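Local structure of twin-arginine translocation pathway signal (Rhodoferax ferrireducens, 5IM2) at residues A[137-140]-A[141-145]; A[144-147]-A[148-152]. The protein binds benzoate and probably serves as the solute-binding component of a TRAP transport system outside the inner membrane. All blocks are in the same frame, centred on the assembly; numbering follows the deposited sequence.

Contact 1: A[137-140]-A[141-145]; sequences NAEA and TSRAC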
loop_
_atom_site.group_PDB
_atom_site.type_symbol
_atom_site.label_atom_id
_atom_site.label_comp_id
_atom_site.label_asym_id
_atom_site.label_seq_id
_atom_site.Cartn_x
_atom_site.Cartn_y
_atom_site.Cartn_z
ATOM N N ASN A 137 11.790 5.112 -4.245
ATOM C CA ASN A 137 11.791 3.958 -3.341
ATOM C C ASN A 137 10.732 4.149 -2.256
ATOM O O ASN A 137 10.235 5.256 -2.036
ATOM C CB ASN A 137 13.177 3.754 -2.723
ATOM C CG ASN A 137 13.600 4.901 -1.885
ATOM O OD1 ASN A 137 13.155 5.017 -0.773
ATOM N ND2 ASN A 137 14.482 5.772 -2.414
ATOM N N ALA A 138 10.341 3.055 -1.601
ATOM C CA ALA A 138 9.227 3.128 -0.653
ATOM C C ALA A 138 9.529 4.014 0.553
ATOM O O ALA A 138 8.630 4.698 1.048
ATOM C CB ALA A 138 8.830 1.727 -0.198
ATOM N N GLU A 139 10.766 3.993 1.071
ATOM C CA GLU A 139 11.076 4.845 2.219
ATOM C C GLU A 139 10.872 6.315 1.868
ATOM O O GLU A 139 10.163 7.044 2.569
ATOM C CB GLU A 139 12.507 4.619 2.713
ATOM C CG GLU A 139 12.862 5.464 3.910
ATOM C CD GLU A 139 14.321 5.324 4.286
ATOM O OE1 GLU A 139 15.049 4.553 3.601
ATOM O OE2 GLU A 139 14.745 6.022 5.240
ATOM N N ALA A 140 11.491 6.762 0.783
ATOM C CA ALA A 140 11.366 8.160 0.370
ATOM C C ALA A 140 9.925 8.531 0.056
ATOM O O ALA A 140 9.425 9.578 0.504
ATOM C CB ALA A 140 12.294 8.406 -0.823
ATOM N N THR A 141 9.233 7.683 -0.705
ATOM C CA THR A 141 7.858 7.972 -1.105
ATOM C C THR A 141 6.902 7.940 0.083
ATOM O O THR A 141 5.905 8.679 0.107
ATOM C CB THR A 141 7.451 6.989 -2.202
ATOM O OG1 THR A 141 8.434 7.062 -3.249
ATOM C CG2 THR A 141 6.106 7.342 -2.797
ATOM N N SER A 142 7.156 7.048 1.059
ATOM C CA SER A 142 6.385 7.073 2.297
ATOM C C SER A 142 6.570 8.380 3.056
ATOM O O SER A 142 5.617 8.909 3.632
ATOM C CB SER A 142 6.801 5.911 3.205
ATOM O OG SER A 142 6.438 4.659 2.626
ATOM N N ARG A 143 7.809 8.865 3.155
ATOM C CA ARG A 143 8.027 10.139 3.832
ATOM C C ARG A 143 7.270 11.248 3.120
ATOM O O ARG A 143 6.655 12.106 3.756
ATOM C CB ARG A 143 9.514 10.462 3.875
ATOM C CG ARG A 143 10.292 9.565 4.769
ATOM C CD ARG A 143 11.814 9.731 4.564
ATOM N NE ARG A 143 12.288 11.070 4.889
ATOM C CZ ARG A 143 12.802 11.430 6.056
ATOM N NH1 ARG A 143 12.917 10.554 7.040
ATOM N NH2 ARG A 143 13.190 12.694 6.241
ATOM N N ALA A 144 7.326 11.246 1.794
ATOM C CA ALA A 144 6.589 12.222 0.989
ATOM C C ALA A 144 5.094 12.148 1.234
ATOM O O ALA A 144 4.418 13.177 1.293
ATOM C CB ALA A 144 6.900 12.004 -0.496
ATOM N N CYS A 145 4.555 10.934 1.364
ATOM C CA CYS A 145 3.131 10.758 1.635
ATOM C C CYS A 145 2.749 11.392 2.964
ATOM O O CYS A 145 1.739 12.102 3.059
ATOM C CB CYS A 145 2.788 9.265 1.622
ATOM S SG CYS A 145 1.023 8.907 1.637
HETATM O O HOH W 1 12.674 7.590 6.919
#
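Thr141 and Asn137 meet one turn apart at the start of helix 138-152. Asn137 is the N-cap. Its OD1 accepts from Ala140 N at 2.9 Å, in a nearly straight bond (178°) that reaches the amide oxygen from above the carbonyl plane. Its backbone O is gripped twice by Thr141. The amide N lies nearly in line with the carbonyl, while OG1 comes in above the carbonyl plane, 2.8 Å from Asn137 O. The chi1 of -54° sets Thr141 OG1 beside its own backbone N, so both donors face the same oxygen. Ser142 also grips one oxygen twice, with a different geometry: its OG is 2.7 Å from Ala138 O, and OG and the amide N reach that oxygen from opposite faces of its plane. Ser142 OG also bonds to Val167 N, which joins the helix to strand 161-167. Ala140 takes part through its backbone, its O accepting from Ala144 N at 3.0 Å.

One turn apart on the partly exposed side, Glu139 and Arg143 do not touch at their charged ends; Glu139 OE2 and Arg143 NH1 are 5.2 Å apart. One water bridges them, giving to OE2 and accepting from NH1 at the guanidinium edge. Their stronger partners lie outside: Glu139 OE1 forms a salt bridge with Arg297, and Arg143 NE bonds to His364.

Three elements pack against the first turns of the helix, together with loop residues such as Phe129. Ala138, Thr141, Ser142 and Cys145 touch strand 161-167, Ala140 and Ala144 touch helix 350-367, and Asn137 and Arg143 touch helix 289-301.

Contact 2: A[144-147]-A[148-152]; sequences ACWE and YMQTM
Gln150 sets its CG over one face of the Trp146 indole, near the rim, one turn further along the helix. This CG sits 3.3 Å above the ring plane and is 3.4 Å from Trp146 NE1. The two side chains run side by side in the same direction. The amide and ring planes are 28° apart. A bend at chi2 (-74°) turns the Gln150 amide past the rim of the six-membered ring, with CD 3.8 Å from Trp146 CZ2.

Glu147 and Thr151 form the second pair. Thr151 OG1 gives to Glu147 O at 2.8 Å, and Thr151 N reaches the same oxygen from the other face of its plane. The carboxylate is tied to this hydroxyl through a water that gives to both Glu147 OE2 (2.6 Å) and Thr151 OG1. Beyond them, Lys363 makes a salt bridge with Glu147 OE2 and His364 bonds to OE1, so helix 350-367 holds the acid in place.

On the inner side, Tyr148 is fixed by a bond from OH to Arg125 O and by an edge-to-face contact with Phe129, while Met149 SD sits in plane at the edge of the tyrosine ring. The contact sets an apolar pair, Gln150 CG against the indole face, beside a polar one; Lys363 and His364 next to Glu147 would probably keep its carboxylate ionised.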
loop_
_atom_site.group_PDB
_atom_site.type_symbol
_atom_site.label_atom_id
_atom_site.label_comp_id
_atom_site.label_asym_id
_atom_site.label_seq_id
_atom_site.Cartn_x
_atom_site.Cartn_y
_atom_site.Cartn_z
ATOM N N ALA A 144 7.326 11.246 1.794
ATOM C CA ALA A 144 6.589 12.222 0.989
ATOM C C ALA A 144 5.094 12.148 1.234
ATOM O O ALA A 144 4.418 13.177 1.293
ATOM C CB ALA A 144 6.900 12.004 -0.496
ATOM N N CYS A 145 4.555 10.934 1.364
ATOM C CA CYS A 145 3.131 10.758 1.635
ATOM C C CYS A 145 2.749 11.392 2.964
ATOM O O CYS A 145 1.739 12.102 3.059
ATOM C CB CYS A 145 2.788 9.265 1.622
ATOM S SG CYS A 145 1.023 8.907 1.637
ATOM N N TRP A 146 3.548 11.154 4.005
ATOM C CA TRP A 146 3.268 11.767 5.303
ATOM C C TRP A 146 3.175 13.292 5.186
ATOM O O TRP A 146 2.174 13.911 5.600
ATOM C CB TRP A 146 4.334 11.389 6.339
ATOM C CG TRP A 146 4.072 12.156 7.600
ATOM C CD1 TRP A 146 4.633 13.361 7.984
ATOM C CD2 TRP A 146 3.132 11.819 8.623
ATOM N NE1 TRP A 146 4.112 13.765 9.187
ATOM C CE2 TRP A 146 3.179 12.846 9.597
ATOM C CE3 TRP A 146 2.273 10.739 8.831
ATOM C CZ2 TRP A 146 2.389 12.827 10.722
ATOM C CZ3 TRP A 146 1.489 10.727 9.967
ATOM C CH2 TRP A 146 1.561 11.751 10.899
ATOM N N GLU A 147 4.208 13.905 4.608
ATOM C CA GLU A 147 4.270 15.361 4.518
ATOM C C GLU A 147 3.160 15.919 3.636
ATOM O O GLU A 147 2.534 16.929 3.978
ATOM C CB GLU A 147 5.636 15.810 4.004
ATOM C CG GLU A 147 5.736 17.322 3.933
ATOM C CD GLU A 147 7.140 17.867 3.658
ATOM O OE1 GLU A 147 8.127 17.107 3.641
ATOM O OE2 GLU A 147 7.242 19.089 3.460
ATOM N N TYR A 148 2.869 15.246 2.528
ATOM C CA TYR A 148 1.748 15.635 1.666
ATOM C C TYR A 148 0.423 15.686 2.432
ATOM O O TYR A 148 -0.337 16.658 2.338
ATOM C CB TYR A 148 1.663 14.649 0.499
ATOM C CG TYR A 148 0.507 14.792 -0.476
ATOM C CD1 TYR A 148 -0.687 14.136 -0.230
ATOM C CD2 TYR A 148 0.634 15.502 -1.647
ATOM C CE1 TYR A 148 -1.769 14.207 -1.121
ATOM C CE2 TYR A 148 -0.440 15.579 -2.564
ATOM C CZ TYR A 148 -1.630 14.899 -2.287
ATOM O OH TYR A 148 -2.704 14.910 -3.152
ATOM N N MET A 149 0.087 14.628 3.159
ATOM C CA MET A 149 -1.219 14.635 3.805
ATOM C C MET A 149 -1.261 15.683 4.907
ATOM O O MET A 149 -2.277 16.366 5.094
ATOM C CB MET A 149 -1.557 13.246 4.344
ATOM C CG MET A 149 -1.706 12.214 3.241
ATOM S SD MET A 149 -2.929 12.612 1.927
ATOM C CE MET A 149 -4.470 12.645 2.833
ATOM N N GLN A 150 -0.144 15.851 5.615
ATOM C CA GLN A 150 -0.099 16.768 6.742
ATOM C C GLN A 150 -0.265 18.202 6.291
ATOM O O GLN A 150 -0.875 19.010 6.994
ATOM C CB GLN A 150 1.230 16.617 7.478
ATOM C CG GLN A 150 1.233 15.537 8.504
ATOM C CD GLN A 150 0.446 15.918 9.732
ATOM O OE1 GLN A 150 -0.707 15.512 9.897
ATOM N NE2 GLN A 150 1.066 16.703 10.607
ATOM N N THR A 151 0.301 18.549 5.141
ATOM C CA THR A 151 0.361 19.945 4.728
ATOM C C THR A 151 -0.716 20.296 3.720
ATOM O O THR A 151 -1.228 21.415 3.742
ATOM C CB THR A 151 1.742 20.280 4.151
ATOM O OG1 THR A 151 1.998 19.490 2.985
ATOM C CG2 THR A 151 2.816 19.997 5.175
ATOM N N MET A 152 -1.125 19.335 2.895
ATOM C CA MET A 152 -2.012 19.575 1.766
ATOM C C MET A 152 -3.435 19.080 1.959
ATOM O O MET A 152 -4.343 19.598 1.315
ATOM C CB MET A 152 -1.480 18.868 0.510
ATOM C CG MET A 152 -0.004 19.156 0.142
ATOM S SD MET A 152 0.280 20.933 -0.058
ATOM C CE MET A 152 -0.581 21.174 -1.614
HETATM O O HOH W 2 5.022 20.434 2.975
#

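How the contacts relate
Contacts 1 and 2 are successive parts of one helix, 138-152, and share Ala144 and Cys145. Their centres are 10 Å apart. Contact 1 covers the capped beginning and is the more buried; contact 2 runs to the last turn and is partly exposed. The same three elements flank both: strand 161-167, helix 289-301 and helix 350-367. His364 links them directly, since it bonds to Arg143 in contact 1 and to Glu147 in contact 2. Neither contact lines the benzoate pocket. The capped end is the nearer, with the side chain of Ala138 about 11 Å from the bound benzoic acid, and the helix then leads away toward the surface.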